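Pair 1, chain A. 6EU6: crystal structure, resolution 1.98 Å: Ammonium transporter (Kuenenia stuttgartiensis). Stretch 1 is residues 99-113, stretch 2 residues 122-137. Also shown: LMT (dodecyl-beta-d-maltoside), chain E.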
# COMPACT_ATOMS: atom_id res chain seq x y z
N PHE A 99 -16.12 0.80 -7.85
CA PHE A 99 -16.27 1.29 -6.48
C PHE A 99 -17.28 0.48 -5.67
O PHE A 99 -16.97 -0.03 -4.59
CB PHE A 99 -16.57 2.77 -6.49
CG PHE A 99 -16.52 3.43 -5.12
CD1 PHE A 99 -15.32 3.76 -4.53
CD2 PHE A 99 -17.66 3.71 -4.42
CE1 PHE A 99 -15.27 4.41 -3.25
CE2 PHE A 99 -17.63 4.36 -3.18
CZ PHE A 99 -16.41 4.68 -2.57
N GLN A 100 -18.43 0.23 -6.26
CA GLN A 100 -19.43 -0.51 -5.54
C GLN A 100 -19.03 -1.99 -5.50
O GLN A 100 -19.37 -2.65 -4.57
CB GLN A 100 -20.81 -0.34 -6.19
CG GLN A 100 -21.36 1.09 -6.17
CD GLN A 100 -21.59 1.59 -4.74
OE1 GLN A 100 -21.84 0.82 -3.85
NE2 GLN A 100 -21.45 2.89 -4.52
N MET A 101 -18.29 -2.52 -6.51
CA MET A 101 -17.83 -3.89 -6.42
C MET A 101 -16.91 -4.11 -5.22
O MET A 101 -17.02 -5.10 -4.51
CB MET A 101 -17.10 -4.32 -7.73
CG MET A 101 -16.60 -5.74 -7.72
SD MET A 101 -15.78 -6.13 -9.31
CE MET A 101 -17.28 -6.30 -10.25
N VAL A 102 -15.96 -3.19 -5.02
CA VAL A 102 -15.05 -3.39 -3.91
C VAL A 102 -15.79 -3.18 -2.55
O VAL A 102 -15.41 -3.77 -1.54
CB VAL A 102 -13.75 -2.57 -4.03
CG1 VAL A 102 -12.98 -3.02 -5.28
CG2 VAL A 102 -13.97 -1.08 -4.09
N PHE A 103 -16.81 -2.31 -2.50
CA PHE A 103 -17.73 -2.32 -1.33
C PHE A 103 -18.33 -3.71 -1.05
O PHE A 103 -18.33 -4.20 0.07
CB PHE A 103 -18.81 -1.23 -1.51
CG PHE A 103 -18.40 0.12 -1.02
CD1 PHE A 103 -17.11 0.58 -1.20
CD2 PHE A 103 -19.32 0.97 -0.45
CE1 PHE A 103 -16.72 1.82 -0.76
CE2 PHE A 103 -18.92 2.19 0.06
CZ PHE A 103 -17.64 2.63 -0.12
N ALA A 104 -18.83 -4.37 -2.10
CA ALA A 104 -19.41 -5.68 -1.94
C ALA A 104 -18.35 -6.67 -1.44
O ALA A 104 -18.67 -7.49 -0.59
CB ALA A 104 -20.04 -6.20 -3.25
N SER A 105 -17.12 -6.60 -1.97
CA SER A 105 -16.09 -7.46 -1.51
C SER A 105 -15.77 -7.26 -0.03
O SER A 105 -15.31 -8.22 0.65
CB SER A 105 -14.83 -7.25 -2.34
OG SER A 105 -15.13 -7.63 -3.70
N THR A 106 -15.84 -6.02 0.40
CA THR A 106 -15.68 -5.67 1.85
C THR A 106 -16.75 -6.37 2.71
O THR A 106 -16.49 -7.00 3.70
CB THR A 106 -15.69 -4.17 2.06
OG1 THR A 106 -14.76 -3.56 1.17
CG2 THR A 106 -15.30 -3.80 3.43
N ALA A 107 -17.98 -6.21 2.30
CA ALA A 107 -19.11 -6.81 3.03
C ALA A 107 -18.94 -8.31 3.14
O ALA A 107 -19.11 -8.90 4.17
CB ALA A 107 -20.41 -6.47 2.31
N ALA A 108 -18.46 -8.91 2.07
CA ALA A 108 -18.43 -10.36 2.07
C ALA A 108 -17.27 -10.95 2.83
O ALA A 108 -17.36 -12.07 3.35
CB ALA A 108 -18.37 -10.79 0.61
N THR A 109 -16.14 -10.23 2.88
CA THR A 109 -14.95 -10.79 3.44
C THR A 109 -14.97 -10.78 4.97
O THR A 109 -14.20 -11.54 5.61
CB THR A 109 -13.67 -10.13 2.89
OG1 THR A 109 -12.58 -10.98 3.20
CG2 THR A 109 -13.39 -8.81 3.52
N ILE A 110 -15.83 -9.95 5.55
CA ILE A 110 -16.05 -9.95 6.99
C ILE A 110 -16.27 -11.39 7.52
O ILE A 110 -15.75 -11.80 8.58
CB ILE A 110 -17.27 -9.06 7.35
CG1 ILE A 110 -16.88 -7.61 7.07
CG2 ILE A 110 -17.66 -9.21 8.82
CD1 ILE A 110 -18.00 -6.58 6.91
N LEU A 111 -17.06 -12.17 6.78
CA LEU A 111 -17.35 -13.55 7.13
C LEU A 111 -16.14 -14.32 7.56
O LEU A 111 -16.19 -15.06 8.51
CB LEU A 111 -17.94 -14.25 5.87
CG LEU A 111 -18.26 -15.74 6.00
CD1 LEU A 111 -19.30 -16.01 7.11
CD2 LEU A 111 -18.78 -16.25 4.70
N THR A 112 -15.08 -14.31 6.74
CA THR A 112 -14.00 -15.29 6.94
C THR A 112 -13.39 -15.24 8.32
O THR A 112 -13.05 -16.28 8.91
CB THR A 112 -12.88 -15.21 5.91
OG1 THR A 112 -12.22 -13.95 6.05
CG2 THR A 112 -13.43 -15.37 4.53
N GLY A 113 -13.25 -14.08 8.89
CA GLY A 113 -12.60 -14.01 10.18
C GLY A 113 -13.47 -14.51 11.31
O GLY A 113 -12.97 -14.98 12.33
N ILE A 122 -16.12 -25.01 2.05
CA ILE A 122 -17.37 -24.80 1.32
C ILE A 122 -18.28 -23.77 1.98
O ILE A 122 -18.86 -22.90 1.31
CB ILE A 122 -18.12 -26.15 1.10
CG1 ILE A 122 -17.36 -27.07 0.10
CG2 ILE A 122 -19.55 -25.90 0.64
CD1 ILE A 122 -16.90 -26.40 -1.16
N PRO A 123 -18.47 -23.85 3.29
CA PRO A 123 -19.24 -22.78 3.96
C PRO A 123 -18.70 -21.37 3.67
O PRO A 123 -19.46 -20.40 3.59
CB PRO A 123 -19.12 -23.14 5.47
CG PRO A 123 -18.81 -24.61 5.48
CD PRO A 123 -18.15 -24.98 4.19
N ASN A 124 -17.38 -21.23 3.53
CA ASN A 124 -16.83 -19.94 3.23
C ASN A 124 -17.18 -19.49 1.82
O ASN A 124 -17.77 -18.43 1.62
CB ASN A 124 -15.34 -19.96 3.41
CG ASN A 124 -14.95 -19.87 4.88
OD1 ASN A 124 -14.73 -18.79 5.40
ND2 ASN A 124 -14.91 -21.00 5.57
N ILE A 125 -16.81 -20.28 0.81
CA ILE A 125 -17.06 -19.86 -0.54
C ILE A 125 -18.57 -19.76 -0.85
O ILE A 125 -19.00 -18.83 -1.55
CB ILE A 125 -16.37 -20.73 -1.56
CG1 ILE A 125 -16.83 -22.17 -1.44
CG2 ILE A 125 -14.89 -20.66 -1.35
CD1 ILE A 125 -16.27 -23.01 -2.57
N ALA A 126 -19.37 -20.67 -0.30
CA ALA A 126 -20.80 -20.60 -0.60
C ALA A 126 -21.41 -19.40 0.14
O ALA A 126 -22.32 -18.75 -0.34
CB ALA A 126 -21.48 -21.88 -0.16
N GLY A 127 -20.94 -19.14 1.35
CA GLY A 127 -21.36 -17.96 2.11
C GLY A 127 -21.09 -16.67 1.37
O GLY A 127 -21.93 -15.78 1.29
N THR A 128 -19.89 -16.57 0.79
CA THR A 128 -19.54 -15.45 -0.01
C THR A 128 -20.46 -15.26 -1.17
O THR A 128 -20.94 -14.17 -1.46
CB THR A 128 -18.08 -15.59 -0.58
OG1 THR A 128 -17.16 -15.79 0.50
CG2 THR A 128 -17.70 -14.33 -1.40
N ALA A 129 -20.73 -16.33 -1.88
CA ALA A 129 -21.58 -16.19 -3.04
C ALA A 129 -22.97 -15.73 -2.64
O ALA A 129 -23.58 -14.86 -3.31
CB ALA A 129 -21.67 -17.55 -3.74
N PHE A 130 -23.46 -16.28 -1.52
CA PHE A 130 -24.82 -15.96 -1.08
C PHE A 130 -24.97 -14.51 -0.60
O PHE A 130 -25.92 -13.81 -0.98
CB PHE A 130 -25.31 -16.97 -0.07
CG PHE A 130 -26.76 -16.80 0.34
CD1 PHE A 130 -27.82 -17.24 -0.50
CD2 PHE A 130 -27.11 -16.24 1.58
CE1 PHE A 130 -29.14 -17.07 -0.10
CE2 PHE A 130 -28.46 -16.08 1.93
CZ PHE A 130 -29.45 -16.50 1.09
N ILE A 131 -24.02 -14.02 0.18
CA ILE A 131 -24.11 -12.66 0.65
C ILE A 131 -24.02 -11.68 -0.49
O ILE A 131 -24.78 -10.69 -0.50
CB ILE A 131 -23.17 -12.36 1.84
CG1 ILE A 131 -23.57 -10.98 2.46
CG2 ILE A 131 -21.72 -12.33 1.39
CD1 ILE A 131 -22.74 -10.55 3.63
N VAL A 132 -23.18 -11.97 -1.50
CA VAL A 132 -22.97 -11.05 -2.56
C VAL A 132 -24.13 -11.02 -3.62
O VAL A 132 -24.37 -9.98 -4.26
CB VAL A 132 -21.62 -11.28 -3.24
CG1 VAL A 132 -21.41 -10.28 -4.37
CG2 VAL A 132 -20.44 -11.04 -2.24
N ALA A 133 -24.78 -12.18 -3.80
CA ALA A 133 -25.88 -12.37 -4.78
C ALA A 133 -27.23 -11.94 -4.23
O ALA A 133 -28.02 -11.47 -5.01
CB ALA A 133 -25.95 -13.85 -5.24
N ILE A 134 -27.45 -12.04 -2.92
CA ILE A 134 -28.77 -11.89 -2.26
C ILE A 134 -28.81 -10.87 -1.13
O ILE A 134 -29.37 -9.78 -1.27
CB ILE A 134 -29.30 -13.27 -1.81
CG1 ILE A 134 -29.66 -14.05 -3.10
CG2 ILE A 134 -30.60 -13.12 -1.01
CD1 ILE A 134 -29.45 -15.48 -2.96
N ILE A 135 -28.18 -11.21 -0.03
CA ILE A 135 -28.31 -10.39 1.20
C ILE A 135 -27.83 -8.97 0.96
O ILE A 135 -28.59 -8.00 1.16
CB ILE A 135 -27.58 -11.03 2.41
CG1 ILE A 135 -28.17 -12.42 2.70
CG2 ILE A 135 -27.60 -10.14 3.62
CD1 ILE A 135 -27.45 -13.13 3.82
N TYR A 136 -26.56 -8.84 0.52
CA TYR A 136 -25.97 -7.48 0.41
C TYR A 136 -26.65 -6.59 -0.64
O TYR A 136 -27.02 -5.43 -0.34
CB TYR A 136 -24.43 -7.60 0.18
CG TYR A 136 -23.79 -6.31 -0.09
CD1 TYR A 136 -23.55 -5.43 0.93
CD2 TYR A 136 -23.52 -5.92 -1.39
CE1 TYR A 136 -23.01 -4.19 0.68
CE2 TYR A 136 -22.99 -4.65 -1.69
CZ TYR A 136 -22.71 -3.79 -0.63
OH TYR A 136 -22.13 -2.54 -0.88
N PRO A 137 -26.75 -7.06 -1.88
CA PRO A 137 -27.28 -6.13 -2.85
C PRO A 137 -28.82 -5.79 -2.69
O PRO A 137 -29.23 -4.71 -3.05
CB PRO A 137 -27.05 -6.85 -4.20
CG PRO A 137 -27.09 -8.30 -3.86
CD PRO A 137 -26.52 -8.40 -2.43
C1B LMT E . -13.93 -30.05 5.58
C2B LMT E . -12.98 -31.09 6.26
C3B LMT E . -13.56 -32.49 6.14
C4B LMT E . -14.91 -32.42 6.81
C5B LMT E . -15.84 -31.48 6.08
C6B LMT E . -17.22 -31.56 6.74
O1B LMT E . -14.03 -30.33 4.19
O2B LMT E . -11.69 -31.14 5.65
O3B LMT E . -12.82 -33.52 6.80
O4' LMT E . -15.49 -33.73 6.85
O5B LMT E . -15.26 -30.15 6.09
O6B LMT E . -17.19 -31.89 8.18
C1' LMT E . -13.17 -28.83 0.46
C2' LMT E . -12.20 -28.67 1.56
C3' LMT E . -12.47 -29.58 2.67
C4' LMT E . -13.79 -29.30 3.23
C5' LMT E . -14.83 -29.31 2.09
C6' LMT E . -16.18 -28.86 2.60
O1' LMT E . -12.83 -27.96 -0.60
O2' LMT E . -10.92 -29.03 1.13
O3' LMT E . -11.55 -29.42 3.74
O5' LMT E . -14.44 -28.50 0.98
O6' LMT E . -16.17 -27.66 3.41
C1 LMT E . -13.73 -28.09 -1.73
C2 LMT E . -13.21 -27.27 -2.92
C3 LMT E . -14.20 -27.16 -4.07
C4 LMT E . -13.64 -26.34 -5.26
C5 LMT E . -14.35 -24.99 -5.48
C6 LMT E . -14.69 -24.59 -6.91
C7 LMT E . -14.97 -23.07 -6.97
C8 LMT E . -16.31 -22.69 -7.60
C9 LMT E . -16.58 -21.16 -7.64
C10 LMT E . -17.74 -20.74 -8.61
C11 LMT E . -18.73 -19.61 -8.17
C12 LMT E . -18.70 -18.27 -8.92
O HOH W 1 -21.86 -1.92 -3.42
O HOH W 2 -16.03 -14.15 2.27
O HOH W 3 -13.00 -18.83 7.58

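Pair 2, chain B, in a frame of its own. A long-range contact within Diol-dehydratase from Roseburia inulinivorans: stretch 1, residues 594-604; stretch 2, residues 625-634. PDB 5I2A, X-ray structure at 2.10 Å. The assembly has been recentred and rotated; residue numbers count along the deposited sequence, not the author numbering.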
# COMPACT_ATOMS: atom_id res chain seq x y z
N GLY B 594 14.71 -51.58 -2.08
CA GLY B 594 15.29 -50.93 -3.24
C GLY B 594 15.24 -49.41 -3.18
O GLY B 594 14.31 -48.84 -2.63
N LEU B 595 16.26 -48.77 -3.74
CA LEU B 595 16.30 -47.31 -3.76
C LEU B 595 15.93 -46.85 -5.16
O LEU B 595 16.24 -47.54 -6.13
CB LEU B 595 17.67 -46.80 -3.35
CG LEU B 595 18.21 -47.35 -2.03
CD1 LEU B 595 19.61 -46.81 -1.78
CD2 LEU B 595 17.29 -47.03 -0.85
N ASP B 596 15.26 -45.71 -5.26
CA ASP B 596 14.67 -45.31 -6.53
C ASP B 596 15.36 -44.10 -7.16
O ASP B 596 16.36 -43.63 -6.65
CB ASP B 596 13.17 -45.02 -6.35
CG ASP B 596 12.89 -43.88 -5.36
OD1 ASP B 596 13.83 -43.19 -4.92
OD2 ASP B 596 11.71 -43.67 -5.01
N ALA B 597 14.78 -43.61 -8.25
CA ALA B 597 15.33 -42.48 -8.98
C ALA B 597 15.42 -41.22 -8.11
O ALA B 597 16.39 -40.46 -8.20
CB ALA B 597 14.50 -42.20 -10.21
N THR B 598 14.42 -41.02 -7.25
CA THR B 598 14.42 -39.84 -6.38
C THR B 598 15.60 -39.92 -5.41
O THR B 598 16.32 -38.95 -5.24
CB THR B 598 13.08 -39.71 -5.59
OG1 THR B 598 12.00 -39.57 -6.52
CG2 THR B 598 13.11 -38.49 -4.68
N THR B 599 15.80 -41.07 -4.80
CA THR B 599 16.92 -41.22 -3.89
C THR B 599 18.26 -41.11 -4.65
O THR B 599 19.21 -40.49 -4.18
CB THR B 599 16.84 -42.54 -3.15
OG1 THR B 599 15.64 -42.55 -2.37
CG2 THR B 599 18.04 -42.71 -2.22
N ALA B 600 18.32 -41.70 -5.84
CA ALA B 600 19.52 -41.61 -6.66
C ALA B 600 19.88 -40.15 -6.91
O ALA B 600 21.00 -39.74 -6.67
CB ALA B 600 19.32 -42.33 -7.97
N GLY B 601 18.91 -39.37 -7.37
CA GLY B 601 19.08 -37.95 -7.59
C GLY B 601 19.52 -37.19 -6.35
O GLY B 601 20.43 -36.36 -6.42
N ASP B 602 18.87 -37.47 -5.21
CA ASP B 602 19.21 -36.80 -3.96
C ASP B 602 20.68 -37.00 -3.62
O ASP B 602 21.42 -36.05 -3.37
CB ASP B 602 18.35 -37.31 -2.80
CG ASP B 602 16.94 -36.74 -2.80
OD1 ASP B 602 16.66 -35.76 -3.52
OD2 ASP B 602 16.11 -37.30 -2.07
N ILE B 603 21.11 -38.26 -3.58
CA ILE B 603 22.48 -38.59 -3.25
C ILE B 603 23.46 -38.05 -4.29
O ILE B 603 24.55 -37.58 -3.95
CB ILE B 603 22.63 -40.10 -3.08
CG1 ILE B 603 21.82 -40.54 -1.86
CG2 ILE B 603 24.08 -40.50 -2.90
CD1 ILE B 603 21.64 -42.02 -1.75
N ALA B 604 23.06 -38.08 -5.56
CA ALA B 604 23.86 -37.52 -6.63
C ALA B 604 24.10 -36.03 -6.37
O ALA B 604 25.22 -35.55 -6.51
CB ALA B 604 23.20 -37.72 -7.98
N ASN B 625 28.23 -42.35 -11.82
CA ASN B 625 28.50 -43.63 -11.17
C ASN B 625 27.91 -43.65 -9.77
O ASN B 625 27.74 -44.71 -9.19
CB ASN B 625 30.00 -43.94 -11.11
CG ASN B 625 30.61 -44.10 -12.48
OD1 ASN B 625 30.05 -44.78 -13.34
ND2 ASN B 625 31.77 -43.51 -12.68
N THR B 626 27.56 -42.48 -9.25
CA THR B 626 26.87 -42.42 -7.98
C THR B 626 25.43 -42.83 -8.21
O THR B 626 24.88 -43.63 -7.47
CB THR B 626 26.94 -41.03 -7.35
OG1 THR B 626 28.30 -40.68 -7.10
CG2 THR B 626 26.18 -41.01 -6.04
N ILE B 627 24.84 -42.30 -9.27
CA ILE B 627 23.48 -42.62 -9.67
C ILE B 627 23.29 -44.11 -9.91
O ILE B 627 22.47 -44.75 -9.26
CB ILE B 627 23.09 -41.86 -10.94
CG1 ILE B 627 22.88 -40.38 -10.60
CG2 ILE B 627 21.84 -42.45 -11.58
CD1 ILE B 627 22.70 -39.53 -11.81
N ARG B 628 24.07 -44.67 -10.84
CA ARG B 628 23.91 -46.06 -11.24
C ARG B 628 24.14 -46.95 -10.03
O ARG B 628 23.48 -47.98 -9.86
CB ARG B 628 24.86 -46.42 -12.40
CG ARG B 628 24.61 -47.79 -13.03
CD ARG B 628 25.90 -48.45 -13.49
NE ARG B 628 26.92 -48.44 -12.44
CZ ARG B 628 27.48 -49.52 -11.93
NH1 ARG B 628 27.12 -50.72 -12.35
NH2 ARG B 628 28.40 -49.40 -10.98
N GLN B 629 25.05 -46.52 -9.17
CA GLN B 629 25.34 -47.21 -7.91
C GLN B 629 24.14 -47.30 -6.97
O GLN B 629 23.80 -48.38 -6.49
CB GLN B 629 26.49 -46.49 -7.22
CG GLN B 629 26.84 -46.96 -5.83
CD GLN B 629 28.02 -46.18 -5.28
OE1 GLN B 629 29.05 -46.04 -5.95
NE2 GLN B 629 27.89 -45.67 -4.06
N VAL B 630 23.52 -46.15 -6.68
CA VAL B 630 22.33 -46.12 -5.84
C VAL B 630 21.25 -47.02 -6.42
O VAL B 630 20.66 -47.84 -5.72
CB VAL B 630 21.77 -44.69 -5.69
CG1 VAL B 630 20.46 -44.71 -4.90
CG2 VAL B 630 22.80 -43.78 -5.04
N LEU B 631 21.01 -46.88 -7.72
CA LEU B 631 19.97 -47.62 -8.40
C LEU B 631 20.22 -49.13 -8.36
O LEU B 631 19.28 -49.91 -8.30
CB LEU B 631 19.85 -47.15 -9.85
CG LEU B 631 19.33 -45.73 -10.00
CD1 LEU B 631 19.21 -45.39 -11.46
CD2 LEU B 631 17.98 -45.60 -9.29
N GLU B 632 21.49 -49.52 -8.38
CA GLU B 632 21.84 -50.94 -8.47
C GLU B 632 22.33 -51.49 -7.14
O GLU B 632 22.76 -52.64 -7.06
CB GLU B 632 22.89 -51.18 -9.56
CG GLU B 632 22.33 -51.03 -10.97
CD GLU B 632 23.36 -51.18 -12.07
OE1 GLU B 632 24.57 -51.27 -11.77
OE2 GLU B 632 22.95 -51.21 -13.25
N MET B 633 22.27 -50.67 -6.10
CA MET B 633 22.78 -51.10 -4.81
C MET B 633 22.09 -52.35 -4.32
O MET B 633 20.86 -52.45 -4.37
CB MET B 633 22.60 -50.01 -3.77
CG MET B 633 23.12 -50.47 -2.44
SD MET B 633 22.59 -49.46 -1.07
CE MET B 633 23.38 -50.34 0.27
N GLU B 634 22.88 -53.30 -3.84
CA GLU B 634 22.33 -54.47 -3.17
C GLU B 634 22.94 -54.59 -1.78
O GLU B 634 24.15 -54.42 -1.61
CB GLU B 634 22.57 -55.73 -3.99
CG GLU B 634 23.87 -55.72 -4.77
CD GLU B 634 23.83 -56.64 -5.98
OE1 GLU B 634 22.71 -57.04 -6.38
OE2 GLU B 634 24.91 -56.95 -6.52
O HOH W 4 18.60 -50.04 -4.81
O HOH W 5 16.70 -49.25 -8.04

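Both pairs set two helices against each other in nearly antiparallel fashion, with axes 9.2 Å apart at 147° in pair 1 and 8.6 Å apart at 143° in pair 2. Over 14 central residues the backbones superpose to 0.7 Å. Neither contact has a direct hydrogen bond between its stretches; apolar side chains fill the gap, and waters join polar groups across it.

The rule the two share most exactly is a small residue at the crossing. Ala A108 matches Ala B600, and both point toward the partner helix. In pair 1 the CB of Ala A108 lies 3.5 Å from CG2 of Val A132 and 3.8 Å from CG2 of Ile A131. The counterparts of those two residues are Leu B631 and Val B630, and they meet the second alanine in the same way: CB of Ala B600 is 3.8 Å from CD2 of Leu B631 and 4.0 Å from CG1 of Val B630. One methyl thus sits against two branched side chains in each pair. Thr A128 and Ile B627, also matched, point sideways and flank it, with CG2 of Thr A128 4.1 Å from CB of Ala A108 and CG2 of Ile B627 4.4 Å from CB of Ala B600. The threonine adds a polar link, for its OG1 and the O of Ala A108 both accept from water 2.

One turn along, the solutions trade bulk. Leu A111 reaches over Gly A127, its CD2 4.0 Å from the glycine CA; an ideal CB there would come within 2.8 Å of that CD2, a clash. Pair 2 places Thr B626 at the glycine position and Ala B604, a looser match at 2.0 Å between CA atoms, at the leucine position. The small residue has changed sides: CG2 of Thr B626 approaches CA of Ala B604 to 4.2 Å and CG2 of Ile B603 to 3.8 Å.

At the other end, Ala A104 matches Asp B596. The alanine lies in mid-helix, its CB 3.7 Å from CE2 of Tyr A136, whose ring also meets Ala A107, CB to CD1 3.6 Å. Ala A107 matches Thr B599, which points sideways and brings its CG2 4.1 Å from CG1 of Val B630. Asp B596 instead points away and caps its helix, OD1 accepting from N of Thr B599 at 2.9 Å. Its backbone still serves the contact, with O 3.7 Å from CD2 of Leu B631. Before the cap, Leu B595 packs its CB 3.8 Å from CG1 of Val B630, so a loop residue continues the apolar seam.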